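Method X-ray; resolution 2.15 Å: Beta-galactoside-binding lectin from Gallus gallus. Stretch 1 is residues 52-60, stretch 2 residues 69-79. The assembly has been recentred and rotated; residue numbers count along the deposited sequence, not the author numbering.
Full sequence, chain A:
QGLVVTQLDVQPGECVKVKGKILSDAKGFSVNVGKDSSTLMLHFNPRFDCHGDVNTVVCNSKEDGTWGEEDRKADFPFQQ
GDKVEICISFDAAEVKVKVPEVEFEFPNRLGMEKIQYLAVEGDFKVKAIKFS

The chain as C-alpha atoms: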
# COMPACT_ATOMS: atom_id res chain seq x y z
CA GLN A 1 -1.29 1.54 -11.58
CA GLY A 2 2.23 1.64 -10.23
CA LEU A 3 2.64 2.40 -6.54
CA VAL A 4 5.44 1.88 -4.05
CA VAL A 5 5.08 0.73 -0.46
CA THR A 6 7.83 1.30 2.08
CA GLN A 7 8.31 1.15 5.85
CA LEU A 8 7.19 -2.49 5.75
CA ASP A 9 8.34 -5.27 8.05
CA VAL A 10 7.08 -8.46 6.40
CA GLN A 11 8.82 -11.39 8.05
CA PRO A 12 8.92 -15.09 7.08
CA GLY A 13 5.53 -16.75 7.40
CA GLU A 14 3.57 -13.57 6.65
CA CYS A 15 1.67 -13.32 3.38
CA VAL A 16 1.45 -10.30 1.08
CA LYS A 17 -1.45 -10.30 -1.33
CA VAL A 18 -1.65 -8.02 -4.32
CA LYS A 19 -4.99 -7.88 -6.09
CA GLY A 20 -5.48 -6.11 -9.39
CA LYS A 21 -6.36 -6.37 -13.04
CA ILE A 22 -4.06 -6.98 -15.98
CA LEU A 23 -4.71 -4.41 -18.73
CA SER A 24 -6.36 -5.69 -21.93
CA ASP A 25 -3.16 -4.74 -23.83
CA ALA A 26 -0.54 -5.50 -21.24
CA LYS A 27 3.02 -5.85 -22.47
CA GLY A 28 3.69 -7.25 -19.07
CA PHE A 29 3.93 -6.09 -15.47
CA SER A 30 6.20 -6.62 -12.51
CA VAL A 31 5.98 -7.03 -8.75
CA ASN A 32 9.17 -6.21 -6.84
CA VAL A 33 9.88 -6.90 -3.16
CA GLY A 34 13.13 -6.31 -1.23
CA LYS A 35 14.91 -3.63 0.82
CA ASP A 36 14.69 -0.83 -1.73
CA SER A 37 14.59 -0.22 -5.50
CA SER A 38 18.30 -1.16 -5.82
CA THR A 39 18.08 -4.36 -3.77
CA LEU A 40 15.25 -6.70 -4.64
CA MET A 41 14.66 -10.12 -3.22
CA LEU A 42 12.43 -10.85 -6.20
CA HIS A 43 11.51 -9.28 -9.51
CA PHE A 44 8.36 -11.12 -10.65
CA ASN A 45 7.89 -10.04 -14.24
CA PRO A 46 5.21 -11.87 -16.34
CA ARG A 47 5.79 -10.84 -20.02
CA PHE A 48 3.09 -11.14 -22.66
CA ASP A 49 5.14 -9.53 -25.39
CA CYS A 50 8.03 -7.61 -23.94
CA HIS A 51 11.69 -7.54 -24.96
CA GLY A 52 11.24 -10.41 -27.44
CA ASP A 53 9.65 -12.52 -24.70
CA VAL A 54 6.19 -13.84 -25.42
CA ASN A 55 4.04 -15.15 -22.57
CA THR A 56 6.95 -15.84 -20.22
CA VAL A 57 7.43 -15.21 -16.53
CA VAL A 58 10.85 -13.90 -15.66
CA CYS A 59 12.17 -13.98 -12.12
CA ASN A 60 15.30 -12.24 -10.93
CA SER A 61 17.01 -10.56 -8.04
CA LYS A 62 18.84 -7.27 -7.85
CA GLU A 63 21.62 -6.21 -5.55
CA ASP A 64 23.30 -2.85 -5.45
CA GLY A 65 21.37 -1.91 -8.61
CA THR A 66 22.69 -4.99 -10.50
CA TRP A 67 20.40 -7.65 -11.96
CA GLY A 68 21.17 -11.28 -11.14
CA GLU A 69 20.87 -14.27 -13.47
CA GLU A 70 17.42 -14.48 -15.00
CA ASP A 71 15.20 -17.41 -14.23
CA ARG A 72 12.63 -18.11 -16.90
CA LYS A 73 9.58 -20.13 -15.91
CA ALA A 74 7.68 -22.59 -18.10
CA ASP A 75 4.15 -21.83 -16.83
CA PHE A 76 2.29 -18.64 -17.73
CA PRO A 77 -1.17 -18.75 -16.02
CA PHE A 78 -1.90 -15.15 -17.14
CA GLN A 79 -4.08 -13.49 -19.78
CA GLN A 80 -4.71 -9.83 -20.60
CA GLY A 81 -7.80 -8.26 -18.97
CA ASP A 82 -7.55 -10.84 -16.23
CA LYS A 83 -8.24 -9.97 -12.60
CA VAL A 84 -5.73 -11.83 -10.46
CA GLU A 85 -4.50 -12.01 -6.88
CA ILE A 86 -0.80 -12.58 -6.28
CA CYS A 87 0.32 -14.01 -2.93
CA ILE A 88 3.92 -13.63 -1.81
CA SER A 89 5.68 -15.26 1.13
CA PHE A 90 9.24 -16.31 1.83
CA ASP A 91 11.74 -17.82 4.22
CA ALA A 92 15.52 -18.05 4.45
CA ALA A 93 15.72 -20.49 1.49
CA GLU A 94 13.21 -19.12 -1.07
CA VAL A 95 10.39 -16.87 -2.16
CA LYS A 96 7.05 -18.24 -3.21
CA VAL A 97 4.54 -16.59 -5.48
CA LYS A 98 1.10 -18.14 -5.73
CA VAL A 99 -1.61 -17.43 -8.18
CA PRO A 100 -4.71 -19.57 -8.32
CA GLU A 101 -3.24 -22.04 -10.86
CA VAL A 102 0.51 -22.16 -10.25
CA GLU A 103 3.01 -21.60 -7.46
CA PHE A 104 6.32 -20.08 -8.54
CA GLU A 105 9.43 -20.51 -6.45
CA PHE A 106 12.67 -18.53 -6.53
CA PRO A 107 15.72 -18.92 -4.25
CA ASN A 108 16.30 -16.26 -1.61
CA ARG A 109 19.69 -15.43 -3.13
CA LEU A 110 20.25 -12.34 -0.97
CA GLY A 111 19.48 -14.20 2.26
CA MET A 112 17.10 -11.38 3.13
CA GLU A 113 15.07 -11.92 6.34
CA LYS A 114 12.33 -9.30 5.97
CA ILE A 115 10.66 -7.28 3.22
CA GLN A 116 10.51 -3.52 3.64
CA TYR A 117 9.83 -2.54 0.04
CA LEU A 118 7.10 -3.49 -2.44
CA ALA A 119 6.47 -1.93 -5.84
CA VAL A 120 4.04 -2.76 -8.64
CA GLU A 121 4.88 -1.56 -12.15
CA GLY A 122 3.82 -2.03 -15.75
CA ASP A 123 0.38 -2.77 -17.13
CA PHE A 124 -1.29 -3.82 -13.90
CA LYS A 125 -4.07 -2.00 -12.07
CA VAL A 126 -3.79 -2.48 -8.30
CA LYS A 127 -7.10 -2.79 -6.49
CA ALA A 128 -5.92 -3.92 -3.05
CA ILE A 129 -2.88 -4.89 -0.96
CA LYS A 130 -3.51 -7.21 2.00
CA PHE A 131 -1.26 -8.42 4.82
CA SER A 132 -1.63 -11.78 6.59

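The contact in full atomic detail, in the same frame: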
# COMPACT_ATOMS: atom_id res chain seq x y z
N GLY A 52 11.13 -9.17 -26.64
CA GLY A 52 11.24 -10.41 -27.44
C GLY A 52 10.62 -11.62 -26.74
O GLY A 52 10.46 -12.69 -27.33
N ASP A 53 10.26 -11.44 -25.48
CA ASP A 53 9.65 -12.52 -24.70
C ASP A 53 8.14 -12.49 -24.87
O ASP A 53 7.49 -11.45 -24.70
CB ASP A 53 9.97 -12.35 -23.21
CG ASP A 53 11.46 -12.47 -22.91
OD1 ASP A 53 12.10 -13.55 -23.24
OD2 ASP A 53 12.07 -11.50 -22.34
N VAL A 54 7.62 -13.65 -25.22
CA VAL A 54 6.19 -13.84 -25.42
C VAL A 54 5.66 -14.85 -24.40
O VAL A 54 6.13 -16.00 -24.33
CB VAL A 54 5.92 -14.37 -26.84
CG1 VAL A 54 4.44 -14.67 -27.10
CG2 VAL A 54 6.35 -13.39 -27.93
N ASN A 55 4.71 -14.37 -23.63
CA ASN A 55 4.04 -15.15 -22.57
C ASN A 55 5.06 -15.97 -21.77
O ASN A 55 5.05 -17.21 -21.79
CB ASN A 55 3.03 -16.10 -23.20
CG ASN A 55 1.94 -15.37 -23.98
OD1 ASN A 55 1.66 -14.20 -23.70
ND2 ASN A 55 1.31 -15.98 -24.97
N THR A 56 5.91 -15.24 -21.07
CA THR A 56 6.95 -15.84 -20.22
C THR A 56 7.13 -15.06 -18.93
O THR A 56 7.18 -13.82 -18.93
CB THR A 56 8.31 -15.83 -20.94
OG1 THR A 56 8.21 -16.49 -22.19
CG2 THR A 56 9.41 -16.53 -20.14
N VAL A 57 7.22 -15.80 -17.85
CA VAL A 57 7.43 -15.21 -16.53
C VAL A 57 8.92 -15.23 -16.25
O VAL A 57 9.57 -16.28 -16.29
CB VAL A 57 6.71 -16.02 -15.44
CG1 VAL A 57 7.10 -15.58 -14.03
CG2 VAL A 57 5.19 -15.89 -15.50
N VAL A 58 9.44 -14.06 -15.97
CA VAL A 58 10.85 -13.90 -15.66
C VAL A 58 10.99 -13.51 -14.20
O VAL A 58 10.30 -12.60 -13.72
CB VAL A 58 11.49 -12.82 -16.54
CG1 VAL A 58 12.97 -12.59 -16.23
CG2 VAL A 58 11.42 -13.14 -18.04
N CYS A 59 11.87 -14.21 -13.53
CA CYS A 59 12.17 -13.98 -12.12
C CYS A 59 13.64 -13.62 -12.01
O CYS A 59 14.49 -14.18 -12.71
CB CYS A 59 11.89 -15.24 -11.30
SG CYS A 59 10.08 -15.64 -11.17
N ASN A 60 13.93 -12.70 -11.13
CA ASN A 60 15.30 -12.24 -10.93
C ASN A 60 15.42 -11.43 -9.65
O ASN A 60 14.43 -10.95 -9.10
CB ASN A 60 15.70 -11.34 -12.11
CG ASN A 60 17.20 -11.33 -12.39
OD1 ASN A 60 17.98 -11.81 -11.57
ND2 ASN A 60 17.66 -10.81 -13.51
N GLU A 69 21.08 -13.37 -12.32
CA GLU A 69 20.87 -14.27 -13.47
C GLU A 69 19.37 -14.57 -13.57
O GLU A 69 18.75 -15.06 -12.62
CB GLU A 69 21.64 -15.57 -13.28
CG GLU A 69 21.20 -16.68 -14.24
CD GLU A 69 21.65 -16.44 -15.69
OE1 GLU A 69 22.67 -15.69 -15.94
OE2 GLU A 69 21.00 -17.00 -16.66
N GLU A 70 18.83 -14.27 -14.73
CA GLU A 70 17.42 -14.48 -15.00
C GLU A 70 17.05 -15.95 -14.84
O GLU A 70 17.87 -16.84 -15.08
CB GLU A 70 17.08 -14.07 -16.43
CG GLU A 70 16.96 -12.57 -16.61
CD GLU A 70 16.33 -12.18 -17.94
OE1 GLU A 70 16.06 -13.10 -18.81
OE2 GLU A 70 16.06 -10.95 -18.19
N ASP A 71 15.82 -16.11 -14.43
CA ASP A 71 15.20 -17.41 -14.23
C ASP A 71 13.86 -17.39 -14.93
O ASP A 71 12.89 -16.80 -14.43
CB ASP A 71 15.02 -17.68 -12.73
CG ASP A 71 14.42 -19.06 -12.45
OD1 ASP A 71 14.37 -19.95 -13.38
OD2 ASP A 71 13.95 -19.33 -11.27
N ARG A 72 13.83 -18.03 -16.07
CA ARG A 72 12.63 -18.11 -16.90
C ARG A 72 11.82 -19.34 -16.51
O ARG A 72 12.35 -20.45 -16.41
CB ARG A 72 13.02 -18.21 -18.36
CG ARG A 72 13.36 -16.85 -18.94
CD ARG A 72 14.60 -16.85 -19.83
NE ARG A 72 14.86 -15.52 -20.37
CZ ARG A 72 14.11 -14.95 -21.31
NH1 ARG A 72 13.05 -15.60 -21.82
NH2 ARG A 72 14.32 -13.73 -21.79
N LYS A 73 10.54 -19.09 -16.30
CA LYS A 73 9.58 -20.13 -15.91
C LYS A 73 8.83 -20.64 -17.14
O LYS A 73 8.66 -19.92 -18.13
CB LYS A 73 8.59 -19.56 -14.90
CG LYS A 73 9.26 -19.16 -13.58
CD LYS A 73 9.95 -20.33 -12.88
CE LYS A 73 10.62 -19.93 -11.56
NZ LYS A 73 11.12 -21.08 -10.80
N ALA A 74 8.40 -21.88 -17.03
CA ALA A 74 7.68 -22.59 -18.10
C ALA A 74 6.19 -22.23 -18.13
O ALA A 74 5.59 -22.05 -19.21
CB ALA A 74 7.81 -24.10 -17.91
N ASP A 75 5.59 -22.14 -16.96
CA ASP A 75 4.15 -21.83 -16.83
C ASP A 75 3.88 -20.33 -16.90
O ASP A 75 4.65 -19.51 -16.37
CB ASP A 75 3.63 -22.35 -15.49
CG ASP A 75 3.73 -23.87 -15.37
OD1 ASP A 75 2.90 -24.62 -16.01
OD2 ASP A 75 4.64 -24.39 -14.63
N PHE A 76 2.77 -20.02 -17.55
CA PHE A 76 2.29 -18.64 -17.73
C PHE A 76 0.77 -18.61 -17.57
O PHE A 76 0.02 -18.47 -18.56
CB PHE A 76 2.67 -18.13 -19.13
CG PHE A 76 2.53 -16.61 -19.26
CD1 PHE A 76 3.46 -15.76 -18.65
CD2 PHE A 76 1.47 -16.08 -20.00
CE1 PHE A 76 3.32 -14.37 -18.77
CE2 PHE A 76 1.33 -14.69 -20.12
CZ PHE A 76 2.26 -13.84 -19.51
N PRO A 77 0.27 -18.78 -16.33
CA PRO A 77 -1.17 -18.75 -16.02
C PRO A 77 -1.81 -17.38 -16.17
O PRO A 77 -2.83 -17.10 -15.46
CB PRO A 77 -1.24 -19.09 -14.56
CG PRO A 77 0.18 -19.25 -14.04
CD PRO A 77 1.14 -19.01 -15.17
N PHE A 78 -1.30 -16.51 -17.02
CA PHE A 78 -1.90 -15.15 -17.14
C PHE A 78 -2.40 -14.83 -18.55
O PHE A 78 -1.88 -15.33 -19.55
CB PHE A 78 -0.86 -14.08 -16.78
CG PHE A 78 -0.21 -14.28 -15.41
CD1 PHE A 78 -0.90 -13.93 -14.24
CD2 PHE A 78 1.09 -14.81 -15.32
CE1 PHE A 78 -0.29 -14.12 -12.98
CE2 PHE A 78 1.69 -15.00 -14.07
CZ PHE A 78 1.00 -14.65 -12.90
N GLN A 79 -3.42 -13.98 -18.56
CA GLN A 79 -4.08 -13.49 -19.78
C GLN A 79 -4.46 -12.03 -19.56
O GLN A 79 -4.81 -11.61 -18.45
CB GLN A 79 -5.34 -14.32 -20.07
CG GLN A 79 -5.04 -15.78 -20.42
CD GLN A 79 -6.29 -16.61 -20.68
OE1 GLN A 79 -7.33 -16.39 -20.05
NE2 GLN A 79 -6.27 -17.57 -21.59
O HOH W 1 6.37 -18.37 -18.03
O HOH W 2 15.68 -9.64 -15.27

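Two neighbouring antiparallel strands are joined first by their backbones, and the side chains then finish the work differently on each face of the sheet. The pairing of residues 52-60 with residues 69-79 in this galactoside-binding lectin is a compact example, with 732 Å² of surface buried between the two stretches, both sides summed.

The second stretch enters as loop. Glu 69 contributes little, its exposed side chain pointing away. The CD of Glu 70 lies 3.8 Å from CG1 of Val 58, and its carboxylate serves two polar partners: OE1 accepts from NE of Arg 72 at 3.1 Å, in a salt bridge within the stretch, while OE2 accepts from a water 3.2 Å away. That same water accepts from ND2 of Asn 60 at 2.9 Å, so a bridge of solvent links the stretches where the ladder of backbone bonds has ended.

The ladder itself is clearest at Asp 71. Its N donates to O of Cys 59 and its O accepts from N of Cys 59, both at 2.9 Å, the reciprocal pair expected of an antiparallel hydrogen-bonded site. The two side chains share a face, CB to CB 4.2 Å. Cys 59, small and only weakly polar, suits its buried position, whereas the partly exposed aspartate can keep its charge and receives a weak bond from Lys 73, NZ to OD2 3.4 Å.

Arg 72 sits opposite Val 58 at a non-hydrogen-bonded pair, the CA atoms 4.7 Å apart, with both side chains on the other face. From there the arginine reaches past the corner at Asn 55 to Asp 53. NH1 and NH2 each donate to OD1 of Asp 53 at 2.7 Å, the carboxylate oxygen lying near the guanidinium plane, at its edge. With NE bound to Glu 70, the guanidinium lies between two acidic side chains, one from each stretch. A long residue suits this span, and the salt bridge compensates the charge of a buried aspartate.

Lys 73 returns to the face of Asp 71. Its N donates to O of Val 57 at 3.0 Å and nearly straight, at 170°. The return bond is replaced by water: one molecule accepts from N of Val 57 at 2.7 Å and donates to O of Lys 73 at 2.8 Å and to O of Asp 75 at 2.6 Å. The lysine's aliphatic stem packs near Val 57, CB to CB 4.0 Å, while its end leads away.

Ala 74 makes no contact with the first stretch, and Asp 75 offers chiefly its carbonyl. Phe 76 then points toward the first stretch and covers the corner at Asn 55. One ring face receives C of Asn 55 and N of Thr 56, each 3.5 Å from CD1, and CB of Asn 55 makes a CH-pi contact 4.0 Å from the ring centroid. CG2 of Val 57 touches CD1 of Phe 76 at 3.6 Å and the ring edge of Phe 78, at CE2, at 3.9 Å, so this buried valine is packed against two aromatic rings.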